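Local coordinates for protein glycosyl hydrolase 25 (Streptococcus pneumoniae, PDB 4FF5) that probably hydrolyses glycosidic bonds as a family 25 glycosyl hydrolase with a TIM-barrel fold, and acts as a virulence factor in host-cell invasion, at residues P148-L153 / K200-W205; Y121-G126 / D154-T159; V80-G85 / K102-H107; N67-S72 / Q112-P117. All blocks are in the same frame, centred on the assembly; numbering follows the deposited sequence.

Contacts 1, 2 and 3 all reach the barrel sheet, while contact 4 ties helix 68-73 to the loop that leads into strand 118-123. Contacts 1 and 2 share strand 151-155: contact 1 is a buried meeting of indoles and hydroxyl side chains across an intervening strand, whereas contact 2, only partly buried, joins true neighbours by backbone bonds and carries clustered acids and ordered water at and beyond the strand ends. Contact 3, also buried, is almost purely apolar strand-on-helix packing. Contact 4, about 28 Å from contact 2 between centres, sets a salt bridge from an exposed aspartate over a small buried patch. Contacts 3 and 4 meet where His-107 ND1 probably bonds Tyr-68 OH.

Contact 1: residues P148-L153 / K200-W205; sequences PSYYWL and KFTSVW
Two partners grip Thr-202 OG1: the hydroxyl of Tyr-150, with OH 2.7 Å from OG1 of Thr-202 in a bond either group could donate, and the backbone N of Ile-182, which bonds it weakly. OG1 stands in the crowded position between the backbone N and the carbonyl carbon of Thr-202 (chi1 58°). Next along the chain, Ser-203 CB packs 3.4 Å from Tyr-150 OH. The Ser-203 hydroxyl, anti to its backbone N, comes to the edge of the Trp-152 indole, OG lying 3.2 Å from CH2; its hydrogen bond goes to Asp-227. Trp-152 is the centrepiece, covered on one face by Tyr-150 CD2 and on the opposite face by Trp-205 CE3, 3.5 Å above the indole plane. The two tryptophans form an edge-to-face pair, planes at 71°, with Trp-205 supplying the edge. Trp-205 CB adds a close contact, 3.4 Å from Trp-152 CZ3, and a bond from NE1 to Asn-247 OD1 helps fix the rotation of its ring. Farther along, Leu-153 CD2 reaches the edge of the Phe-201 ring. The short strands 151-153 and 203-205 run at 55° to each other and approach no closer than 8.7 Å between axes, because strand 182-186 lies between them in the TIM-barrel sheet. Helix 255-263 lies against Tyr-150 and Ser-203, while helix 163-177 packs on Leu-153 and Phe-201.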
# COMPACT_ATOMS: atom_id res chain seq x y z
N PRO A 148 1.12 -9.82 6.76
CA PRO A 148 0.81 -8.40 6.61
C PRO A 148 -0.64 -8.09 7.02
O PRO A 148 -1.52 -8.97 6.92
CB PRO A 148 1.05 -8.14 5.13
CG PRO A 148 0.84 -9.46 4.47
CD PRO A 148 1.32 -10.48 5.46
N SER A 149 -0.88 -6.87 7.48
CA SER A 149 -2.20 -6.47 7.95
C SER A 149 -3.23 -6.31 6.82
O SER A 149 -4.43 -6.29 7.09
CB SER A 149 -2.11 -5.18 8.75
OG SER A 149 -1.88 -4.07 7.88
N TYR A 150 -2.76 -6.17 5.58
CA TYR A 150 -3.63 -5.94 4.44
C TYR A 150 -2.83 -6.18 3.16
O TYR A 150 -1.61 -6.00 3.16
CB TYR A 150 -4.14 -4.50 4.45
CG TYR A 150 -5.65 -4.36 4.33
CD1 TYR A 150 -6.45 -4.26 5.48
CD2 TYR A 150 -6.27 -4.32 3.08
CE1 TYR A 150 -7.83 -4.14 5.38
CE2 TYR A 150 -7.66 -4.19 2.97
CZ TYR A 150 -8.43 -4.09 4.13
OH TYR A 150 -9.80 -3.97 4.03
N TYR A 151 -3.51 -6.57 2.10
CA TYR A 151 -2.87 -6.67 0.79
C TYR A 151 -3.52 -5.63 -0.12
O TYR A 151 -4.74 -5.59 -0.22
CB TYR A 151 -3.12 -8.04 0.20
CG TYR A 151 -2.45 -9.16 0.94
CD1 TYR A 151 -3.05 -9.75 2.07
CD2 TYR A 151 -1.24 -9.68 0.49
CE1 TYR A 151 -2.42 -10.81 2.74
CE2 TYR A 151 -0.61 -10.73 1.15
CZ TYR A 151 -1.20 -11.30 2.26
OH TYR A 151 -0.54 -12.35 2.88
N TRP A 152 -2.71 -4.81 -0.78
CA TRP A 152 -3.23 -3.75 -1.65
C TRP A 152 -2.82 -3.91 -3.09
O TRP A 152 -1.65 -4.21 -3.40
CB TRP A 152 -2.72 -2.39 -1.15
CG TRP A 152 -3.30 -1.95 0.18
CD1 TRP A 152 -2.74 -2.10 1.44
CD2 TRP A 152 -4.57 -1.26 0.40
NE1 TRP A 152 -3.55 -1.56 2.40
CE2 TRP A 152 -4.67 -1.05 1.85
CE3 TRP A 152 -5.61 -0.82 -0.43
CZ2 TRP A 152 -5.76 -0.40 2.43
CZ3 TRP A 152 -6.72 -0.19 0.17
CH2 TRP A 152 -6.78 0.02 1.56
N LEU A 153 -3.77 -3.68 -4.00
CA LEU A 153 -3.52 -3.67 -5.44
C LEU A 153 -3.36 -2.24 -5.87
O LEU A 153 -4.31 -1.46 -5.79
CB LEU A 153 -4.72 -4.28 -6.19
CG LEU A 153 -4.71 -5.82 -6.33
CD1 LEU A 153 -4.84 -6.51 -4.97
CD2 LEU A 153 -5.79 -6.26 -7.31
N LYS A 200 -15.91 -5.41 -4.88
CA LYS A 200 -15.47 -6.65 -4.25
C LYS A 200 -14.24 -6.53 -3.34
O LYS A 200 -13.89 -7.48 -2.61
CB LYS A 200 -15.24 -7.72 -5.31
CG LYS A 200 -16.49 -8.02 -6.13
CD LYS A 200 -16.45 -9.44 -6.64
CE LYS A 200 -16.27 -9.50 -8.13
NZ LYS A 200 -16.65 -10.88 -8.55
N PHE A 201 -13.58 -5.36 -3.37
CA PHE A 201 -12.46 -5.11 -2.48
C PHE A 201 -12.98 -4.77 -1.10
O PHE A 201 -14.13 -4.35 -0.94
CB PHE A 201 -11.56 -3.99 -3.03
CG PHE A 201 -10.85 -4.38 -4.29
CD1 PHE A 201 -11.45 -4.19 -5.53
CD2 PHE A 201 -9.60 -4.99 -4.23
CE1 PHE A 201 -10.81 -4.59 -6.71
CE2 PHE A 201 -8.96 -5.38 -5.40
CZ PHE A 201 -9.56 -5.20 -6.64
N THR A 202 -12.12 -4.95 -0.09
CA THR A 202 -12.52 -4.72 1.31
C THR A 202 -12.18 -3.30 1.79
O THR A 202 -12.66 -2.85 2.85
CB THR A 202 -11.94 -5.79 2.28
OG1 THR A 202 -10.52 -5.81 2.19
CG2 THR A 202 -12.47 -7.18 1.96
N SER A 203 -11.38 -2.60 1.00
CA SER A 203 -11.06 -1.19 1.26
C SER A 203 -10.60 -0.48 -0.02
O SER A 203 -10.18 -1.13 -0.98
CB SER A 203 -9.96 -1.07 2.32
OG SER A 203 -9.74 0.29 2.70
N VAL A 204 -10.66 0.85 -0.00
CA VAL A 204 -10.23 1.66 -1.14
C VAL A 204 -9.25 2.72 -0.64
O VAL A 204 -9.46 3.36 0.40
CB VAL A 204 -11.42 2.29 -1.90
CG1 VAL A 204 -10.91 3.11 -3.09
CG2 VAL A 204 -12.38 1.20 -2.40
N TRP A 205 -8.19 2.91 -1.42
CA TRP A 205 -7.13 3.83 -1.07
C TRP A 205 -6.95 4.71 -2.27
O TRP A 205 -6.84 4.19 -3.40
CB TRP A 205 -5.92 2.97 -0.78
CG TRP A 205 -4.61 3.64 -0.55
CD1 TRP A 205 -4.34 4.98 -0.21
CD2 TRP A 205 -3.32 2.97 -0.57
NE1 TRP A 205 -2.98 5.16 -0.04
CE2 TRP A 205 -2.31 4.00 -0.28
CE3 TRP A 205 -2.90 1.67 -0.85
CZ2 TRP A 205 -0.95 3.70 -0.23
CZ3 TRP A 205 -1.53 1.39 -0.81
CH2 TRP A 205 -0.58 2.39 -0.51

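Contact 2: residues Y121-G126 / D154-T159; sequences YAYVAG and DVEDKT
The Tyr-123 ring stands almost upright to the Asp-154 carboxylate, planes 84° apart, so that OD2 of Asp-154 meets the ring in its plane, at the edge, 3.4 Å from CD1 of Tyr-123. Tyr-121 runs alongside Asp-154, pointing the same way, its ring turned 54° from the carboxylate and its CE1 also near OD2. Glu-156 crosses Tyr-123 at about a right angle, with its CG 3.4 Å from CE1 of the ring, and at the far end Tyr-123 OH comes 2.6 Å from OD1 of Asp-157, whose carboxylate is turned 79° from the ring. The Glu-156 head turns back to Asp-154: OE2 of Glu-156 lies 2.6 Å from OD1 of Asp-154, so close that one of the two acids probably carries a proton. Beneath these groups runs a parallel strand pairing, the product of the beta-alpha-beta unit of strand 118-123, helix 129-143 and strand 151-155. Asp-154 grips the neighbouring strand twice: its N gives to Ala-122 O (2.8 Å) and its O accepts a practically straight bond from Val-124 N (2.9 Å). Asp-154 and Glu-156 match the Asp-X-Glu signature of family 25 enzymes, consistent with the active-site end of the fourth barrel strand. One water links Tyr-123 OH with Glu-156 OE1; another bridges Val-124 O, Asp-157 O and Glu-156 N. Farther out, Thr-159 OG1 donates to Gly-126 O at 2.8 Å.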
# COMPACT_ATOMS: atom_id res chain seq x y z
N TYR A 121 1.78 -3.95 -0.69
CA TYR A 121 1.13 -3.66 -1.98
C TYR A 121 1.88 -4.22 -3.19
O TYR A 121 3.08 -4.47 -3.13
CB TYR A 121 0.84 -2.15 -2.15
CG TYR A 121 1.99 -1.22 -2.60
CD1 TYR A 121 2.21 -0.96 -3.96
CD2 TYR A 121 2.78 -0.55 -1.66
CE1 TYR A 121 3.22 -0.10 -4.37
CE2 TYR A 121 3.77 0.34 -2.06
CZ TYR A 121 3.99 0.54 -3.41
OH TYR A 121 4.95 1.42 -3.79
N ALA A 122 1.16 -4.37 -4.29
CA ALA A 122 1.74 -4.79 -5.56
C ALA A 122 1.28 -3.86 -6.66
O ALA A 122 0.10 -3.55 -6.72
CB ALA A 122 1.32 -6.23 -5.88
N TYR A 123 2.20 -3.45 -7.53
CA TYR A 123 1.86 -2.63 -8.69
C TYR A 123 1.31 -3.59 -9.75
O TYR A 123 2.02 -4.49 -10.20
CB TYR A 123 3.13 -1.92 -9.19
CG TYR A 123 2.98 -0.97 -10.36
CD1 TYR A 123 2.56 0.35 -10.12
CD2 TYR A 123 3.34 -1.33 -11.65
CE1 TYR A 123 2.45 1.26 -11.16
CE2 TYR A 123 3.20 -0.42 -12.71
CZ TYR A 123 2.76 0.88 -12.44
OH TYR A 123 2.62 1.84 -13.42
N VAL A 124 0.03 -3.43 -10.08
CA VAL A 124 -0.71 -4.38 -10.92
C VAL A 124 -0.46 -4.00 -12.37
O VAL A 124 -0.83 -2.92 -12.80
CB VAL A 124 -2.22 -4.36 -10.58
CG1 VAL A 124 -3.01 -5.24 -11.55
CG2 VAL A 124 -2.46 -4.82 -9.15
N ALA A 125 0.19 -4.88 -13.12
CA ALA A 125 0.57 -4.53 -14.48
C ALA A 125 0.58 -5.72 -15.46
O ALA A 125 1.17 -5.62 -16.53
CB ALA A 125 1.92 -3.82 -14.48
N GLY A 126 -0.08 -6.82 -15.10
CA GLY A 126 -0.23 -7.98 -16.02
C GLY A 126 -0.86 -7.59 -17.35
O GLY A 126 -1.74 -6.73 -17.40
N ASP A 154 -2.15 -1.87 -6.28
CA ASP A 154 -1.85 -0.52 -6.77
C ASP A 154 -2.13 -0.50 -8.27
O ASP A 154 -1.38 -1.07 -9.06
CB ASP A 154 -0.39 -0.14 -6.42
CG ASP A 154 0.11 1.08 -7.19
OD1 ASP A 154 -0.66 1.73 -7.91
OD2 ASP A 154 1.31 1.35 -7.14
N VAL A 155 -3.25 0.12 -8.66
CA VAL A 155 -3.70 0.12 -10.04
C VAL A 155 -3.50 1.51 -10.63
O VAL A 155 -4.13 2.47 -10.16
CB VAL A 155 -5.19 -0.28 -10.13
CG1 VAL A 155 -5.67 -0.25 -11.57
CG2 VAL A 155 -5.39 -1.67 -9.53
N GLU A 156 -2.65 1.67 -11.63
CA GLU A 156 -2.53 3.01 -12.20
C GLU A 156 -2.23 3.16 -13.67
O GLU A 156 -2.26 4.28 -14.19
CB GLU A 156 -1.59 3.88 -11.39
CG GLU A 156 -0.20 3.31 -11.21
CD GLU A 156 0.56 4.10 -10.13
OE1 GLU A 156 1.28 5.02 -10.52
OE2 GLU A 156 0.45 3.83 -8.91
N ASP A 157 -1.95 2.08 -14.36
CA ASP A 157 -2.06 2.20 -15.81
C ASP A 157 -2.66 1.00 -16.49
O ASP A 157 -2.70 -0.12 -15.95
CB ASP A 157 -0.76 2.67 -16.45
CG ASP A 157 0.43 2.05 -15.83
OD1 ASP A 157 1.38 2.81 -15.54
OD2 ASP A 157 0.36 0.82 -15.59
N LYS A 158 -3.18 1.27 -17.69
CA LYS A 158 -3.95 0.29 -18.42
C LYS A 158 -2.98 -0.66 -19.09
O LYS A 158 -2.29 -0.28 -20.05
CB LYS A 158 -4.84 0.96 -19.46
CG LYS A 158 -5.83 -0.01 -20.08
CD LYS A 158 -6.41 0.51 -21.38
CE LYS A 158 -5.67 -0.06 -22.58
NZ LYS A 158 -6.34 0.36 -23.85
N THR A 159 -2.92 -1.89 -18.59
CA THR A 159 -1.97 -2.88 -19.12
C THR A 159 -2.70 -4.01 -19.84
O THR A 159 -2.06 -4.91 -20.39
CB THR A 159 -1.08 -3.46 -18.00
OG1 THR A 159 -1.92 -3.94 -16.94
CG2 THR A 159 -0.16 -2.40 -17.48
O HOH W 1 2.94 4.23 -12.90
O HOH W 2 -2.11 -0.59 -13.10

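Contact 3: residues V80-G85 / K102-H107; sequences VRVHSG and KAYKSH. With EDO (1,2-ethanediol), chain C.
Tyr-104 carries its ring in the crowded position between the backbone N and the carbonyl carbon (chi1 81°), which lays it against strand 77-84, while Val-82 holds CG1 anti to its own backbone N (chi1 175°) and so presents that methyl to the ring. The result is a CH-pi contact: CG1 of Val-82 sits 4.2 Å from the centroid of the Tyr-104 ring, only 15° off the normal. CG2 of Val-82 packs 3.8 Å from Tyr-104 CD1, and Lys-105 CG lies over the opposite face. Val-80 wedges both methyls against His-107 CB, and its CG1 also lies 3.9 Å from Tyr-104 CB. The backbone joins in where Arg-81 O comes 3.2 Å from Tyr-104 CB. Polar ends look elsewhere: Arg-81 NE pairs with Asp-101, and the His-107 ring is tied at ND1 to Tyr-68 and at NE2 to Ser-58. Lys-102 NZ bonds Asn-92 O, and gives a hydrogen bond to O1 and a weak one to O2 of a 1,2-ethanediol probably left from crystallisation. Between 80-85 and 102-107 there is no hydrogen bond, so the first turn of helix 104-112 seats on its barrel strand by methyl, methylene and ring packing.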
# COMPACT_ATOMS: atom_id res chain seq x y z
N VAL A 80 4.09 -1.51 2.46
CA VAL A 80 5.40 -1.81 1.83
C VAL A 80 5.22 -2.49 0.45
O VAL A 80 4.44 -3.43 0.33
CB VAL A 80 6.26 -2.70 2.77
CG1 VAL A 80 7.55 -3.19 2.09
CG2 VAL A 80 6.63 -1.93 4.04
N ARG A 81 5.95 -2.05 -0.56
CA ARG A 81 5.85 -2.66 -1.88
C ARG A 81 6.57 -3.99 -1.92
O ARG A 81 7.73 -4.07 -1.51
CB ARG A 81 6.45 -1.78 -2.96
CG ARG A 81 6.06 -2.26 -4.35
CD ARG A 81 6.67 -1.39 -5.44
NE ARG A 81 8.10 -1.63 -5.63
CZ ARG A 81 8.83 -1.14 -6.63
NH1 ARG A 81 8.24 -0.40 -7.57
NH2 ARG A 81 10.14 -1.39 -6.72
N VAL A 82 5.88 -5.03 -2.39
CA VAL A 82 6.49 -6.38 -2.51
C VAL A 82 6.70 -6.76 -3.99
O VAL A 82 7.70 -7.41 -4.37
CB VAL A 82 5.63 -7.41 -1.73
CG1 VAL A 82 6.12 -8.86 -1.91
CG2 VAL A 82 5.67 -7.06 -0.24
N HIS A 83 5.78 -6.34 -4.85
CA HIS A 83 5.86 -6.68 -6.26
C HIS A 83 5.58 -5.49 -7.14
O HIS A 83 4.68 -4.70 -6.87
CB HIS A 83 4.86 -7.80 -6.54
CG HIS A 83 5.08 -8.53 -7.84
ND1 HIS A 83 4.39 -8.26 -8.95
CD2 HIS A 83 5.97 -9.55 -8.17
CE1 HIS A 83 4.78 -9.06 -9.94
NE2 HIS A 83 5.76 -9.85 -9.47
N SER A 84 6.36 -5.35 -8.20
CA SER A 84 5.84 -4.62 -9.37
C SER A 84 5.69 -5.48 -10.61
O SER A 84 6.60 -6.24 -10.99
CB SER A 84 6.69 -3.41 -9.70
OG SER A 84 6.24 -2.95 -10.97
N GLY A 85 4.56 -5.35 -11.29
CA GLY A 85 4.35 -6.11 -12.49
C GLY A 85 5.05 -5.45 -13.66
O GLY A 85 4.77 -5.78 -14.82
N LYS A 102 13.31 -5.06 -4.21
CA LYS A 102 14.65 -5.31 -3.62
C LYS A 102 14.80 -4.96 -2.13
O LYS A 102 15.80 -5.32 -1.51
CB LYS A 102 15.75 -4.66 -4.46
CG LYS A 102 16.01 -5.40 -5.76
CD LYS A 102 17.11 -4.74 -6.58
CE LYS A 102 17.45 -5.59 -7.79
NZ LYS A 102 18.43 -4.86 -8.63
N ALA A 103 13.82 -4.26 -1.54
CA ALA A 103 13.92 -3.83 -0.14
C ALA A 103 12.86 -4.39 0.81
O ALA A 103 12.98 -4.21 2.01
CB ALA A 103 13.95 -2.30 -0.05
N TYR A 104 11.83 -5.07 0.28
CA TYR A 104 10.64 -5.36 1.10
C TYR A 104 10.92 -6.13 2.40
O TYR A 104 10.32 -5.84 3.43
CB TYR A 104 9.52 -6.03 0.28
CG TYR A 104 9.71 -7.51 0.07
CD1 TYR A 104 9.05 -8.44 0.87
CD2 TYR A 104 10.57 -7.99 -0.92
CE1 TYR A 104 9.22 -9.81 0.69
CE2 TYR A 104 10.75 -9.35 -1.11
CZ TYR A 104 10.09 -10.26 -0.31
OH TYR A 104 10.30 -11.61 -0.52
N LYS A 105 11.85 -7.09 2.37
CA LYS A 105 12.14 -7.88 3.58
C LYS A 105 12.65 -6.98 4.69
O LYS A 105 12.24 -7.10 5.86
CB LYS A 105 13.16 -8.98 3.31
CG LYS A 105 12.75 -10.03 2.29
CD LYS A 105 13.84 -11.10 2.20
CE LYS A 105 13.32 -12.32 1.46
NZ LYS A 105 14.42 -13.29 1.17
N SER A 106 13.56 -6.07 4.33
CA SER A 106 14.07 -5.06 5.25
C SER A 106 13.01 -4.12 5.82
O SER A 106 12.92 -3.91 7.04
CB SER A 106 15.15 -4.24 4.59
OG SER A 106 16.34 -5.01 4.45
N HIS A 107 12.21 -3.52 4.94
CA HIS A 107 11.18 -2.61 5.40
C HIS A 107 10.19 -3.31 6.30
O HIS A 107 9.84 -2.77 7.35
CB HIS A 107 10.43 -1.97 4.23
CG HIS A 107 11.26 -1.00 3.42
ND1 HIS A 107 12.25 -0.24 3.96
CD2 HIS A 107 11.19 -0.65 2.07
CE1 HIS A 107 12.78 0.54 3.00
NE2 HIS A 107 12.13 0.28 1.84
C1 EDO C . 19.33 -6.74 -12.25
O1 EDO C . 18.36 -6.71 -11.20
C2 EDO C . 20.28 -5.56 -12.12
O2 EDO C . 20.33 -5.04 -10.78

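Contact 4: residues N67-S72 / Q112-P117; sequences NYDALS and QKRNVP
Arg-114 fastens its guanidinium to a single carboxylate oxygen. NE donates to Asp-69 OD1 at 2.7 Å with an N-H...O angle of 156°, and NH2 of Arg-114 adds a weak, more bent bond to the same OD1 at 3.0 Å; together they make a salt bridge. Asp-69 meets the guanidinium near its plane, at the edge, but its own carboxylate is turned 47° from it, and OD1 is approached from above the carboxylate plane. One face of the guanidinium is covered by a methylene, Tyr-68 CB lying 3.5 Å above its centre. Beside this pair comes an apolar touch, Ser-72 CB pressing on Val-116 CG2 at a tight 3.5 Å. Separately, Ser-72 OG rests in van der Waals contact with the arginine chain, 3.7 Å from CD of Arg-114.

What aims the arginine is a chain extended from CG to NE, a last bond that turns the guanidinium across that chain, and a second acid, Glu-110, which pairs with NH1. The loop itself is shaped by a Schellman motif closing helix 104-112: Asn-115, with its positive phi of 67°, is the C-prime residue, and Val-116 N returns to Leu-111 O. On the other side Asn-67 is the N-cap of helix 68-73, and OD1 of Asn-67 accepts from Ala-70 N at 3.3 Å. The turn lies between helix 68-73 and helix 39-48, on which Asn-115 packs and from which Gln-45 NE2 bonds Arg-114 O, and Pro-117 passes over helix 255-263 on its way into strand 118-123.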
# COMPACT_ATOMS: atom_id res chain seq x y z
N ASN A 67 16.67 5.50 9.31
CA ASN A 67 16.81 5.28 10.74
C ASN A 67 15.48 4.71 11.24
O ASN A 67 14.57 5.45 11.59
CB ASN A 67 17.20 6.60 11.45
CG ASN A 67 17.40 6.42 12.94
OD1 ASN A 67 17.06 5.38 13.50
ND2 ASN A 67 17.91 7.47 13.61
N TYR A 68 15.38 3.38 11.28
CA TYR A 68 14.07 2.76 11.60
C TYR A 68 13.60 3.09 13.02
O TYR A 68 12.41 3.29 13.23
CB TYR A 68 14.05 1.26 11.37
CG TYR A 68 14.07 0.86 9.90
CD1 TYR A 68 12.89 0.85 9.13
CD2 TYR A 68 15.27 0.46 9.28
CE1 TYR A 68 12.91 0.46 7.79
CE2 TYR A 68 15.30 0.07 7.95
CZ TYR A 68 14.12 0.08 7.20
OH TYR A 68 14.18 -0.31 5.88
N ASP A 69 14.55 3.16 13.97
CA ASP A 69 14.23 3.63 15.34
C ASP A 69 13.48 4.95 15.32
O ASP A 69 12.43 5.08 15.95
CB ASP A 69 15.51 3.76 16.19
CG ASP A 69 16.13 2.42 16.54
OD1 ASP A 69 15.43 1.39 16.46
OD2 ASP A 69 17.32 2.38 16.93
N ALA A 70 14.02 5.93 14.60
CA ALA A 70 13.39 7.25 14.52
C ALA A 70 12.08 7.21 13.74
O ALA A 70 11.06 7.79 14.15
CB ALA A 70 14.35 8.27 13.90
N LEU A 71 12.09 6.50 12.61
CA LEU A 71 10.92 6.50 11.73
C LEU A 71 9.70 5.88 12.40
O LEU A 71 8.59 6.42 12.28
CB LEU A 71 11.26 5.83 10.39
CG LEU A 71 10.33 6.10 9.19
CD1 LEU A 71 10.67 7.39 8.47
CD2 LEU A 71 10.38 4.94 8.20
N SER A 72 9.89 4.77 13.11
CA SER A 72 8.78 4.01 13.71
C SER A 72 8.00 4.77 14.79
O SER A 72 6.79 4.51 14.99
CB SER A 72 9.28 2.67 14.29
OG SER A 72 10.11 2.89 15.42
N GLN A 112 8.21 -4.16 11.71
CA GLN A 112 7.46 -5.08 12.56
C GLN A 112 8.14 -5.29 13.91
O GLN A 112 7.48 -5.39 14.94
CB GLN A 112 7.24 -6.42 11.87
CG GLN A 112 6.16 -6.34 10.81
CD GLN A 112 5.80 -7.68 10.22
OE1 GLN A 112 6.62 -8.60 10.17
NE2 GLN A 112 4.57 -7.80 9.76
N LYS A 113 9.47 -5.34 13.90
CA LYS A 113 10.24 -5.55 15.13
C LYS A 113 10.08 -4.35 16.06
O LYS A 113 10.26 -4.47 17.26
CB LYS A 113 11.71 -5.81 14.84
CG LYS A 113 12.53 -4.60 14.42
N ARG A 114 9.67 -3.21 15.50
CA ARG A 114 9.44 -2.00 16.29
C ARG A 114 7.94 -1.76 16.53
O ARG A 114 7.51 -0.65 16.85
CB ARG A 114 10.14 -0.80 15.65
CG ARG A 114 11.67 -0.93 15.64
CD ARG A 114 12.33 0.06 14.71
NE ARG A 114 13.80 0.05 14.83
CZ ARG A 114 14.60 -0.81 14.20
NH1 ARG A 114 14.10 -1.75 13.42
NH2 ARG A 114 15.92 -0.73 14.37
N ASN A 115 7.17 -2.84 16.40
CA ASN A 115 5.73 -2.87 16.71
C ASN A 115 4.85 -2.02 15.80
O ASN A 115 3.71 -1.76 16.13
CB ASN A 115 5.47 -2.52 18.19
CG ASN A 115 5.70 -3.70 19.13
OD1 ASN A 115 6.28 -4.71 18.74
ND2 ASN A 115 5.25 -3.56 20.38
N VAL A 116 5.40 -1.59 14.66
CA VAL A 116 4.60 -0.86 13.65
C VAL A 116 3.81 -1.88 12.85
O VAL A 116 4.37 -2.90 12.41
CB VAL A 116 5.48 -0.05 12.65
CG1 VAL A 116 4.63 0.72 11.64
CG2 VAL A 116 6.43 0.88 13.38
N PRO A 117 2.51 -1.63 12.65
CA PRO A 117 1.80 -2.56 11.79
C PRO A 117 2.10 -2.25 10.31
O PRO A 117 2.23 -1.09 9.92
CB PRO A 117 0.34 -2.33 12.16
CG PRO A 117 0.29 -0.91 12.59
CD PRO A 117 1.61 -0.61 13.23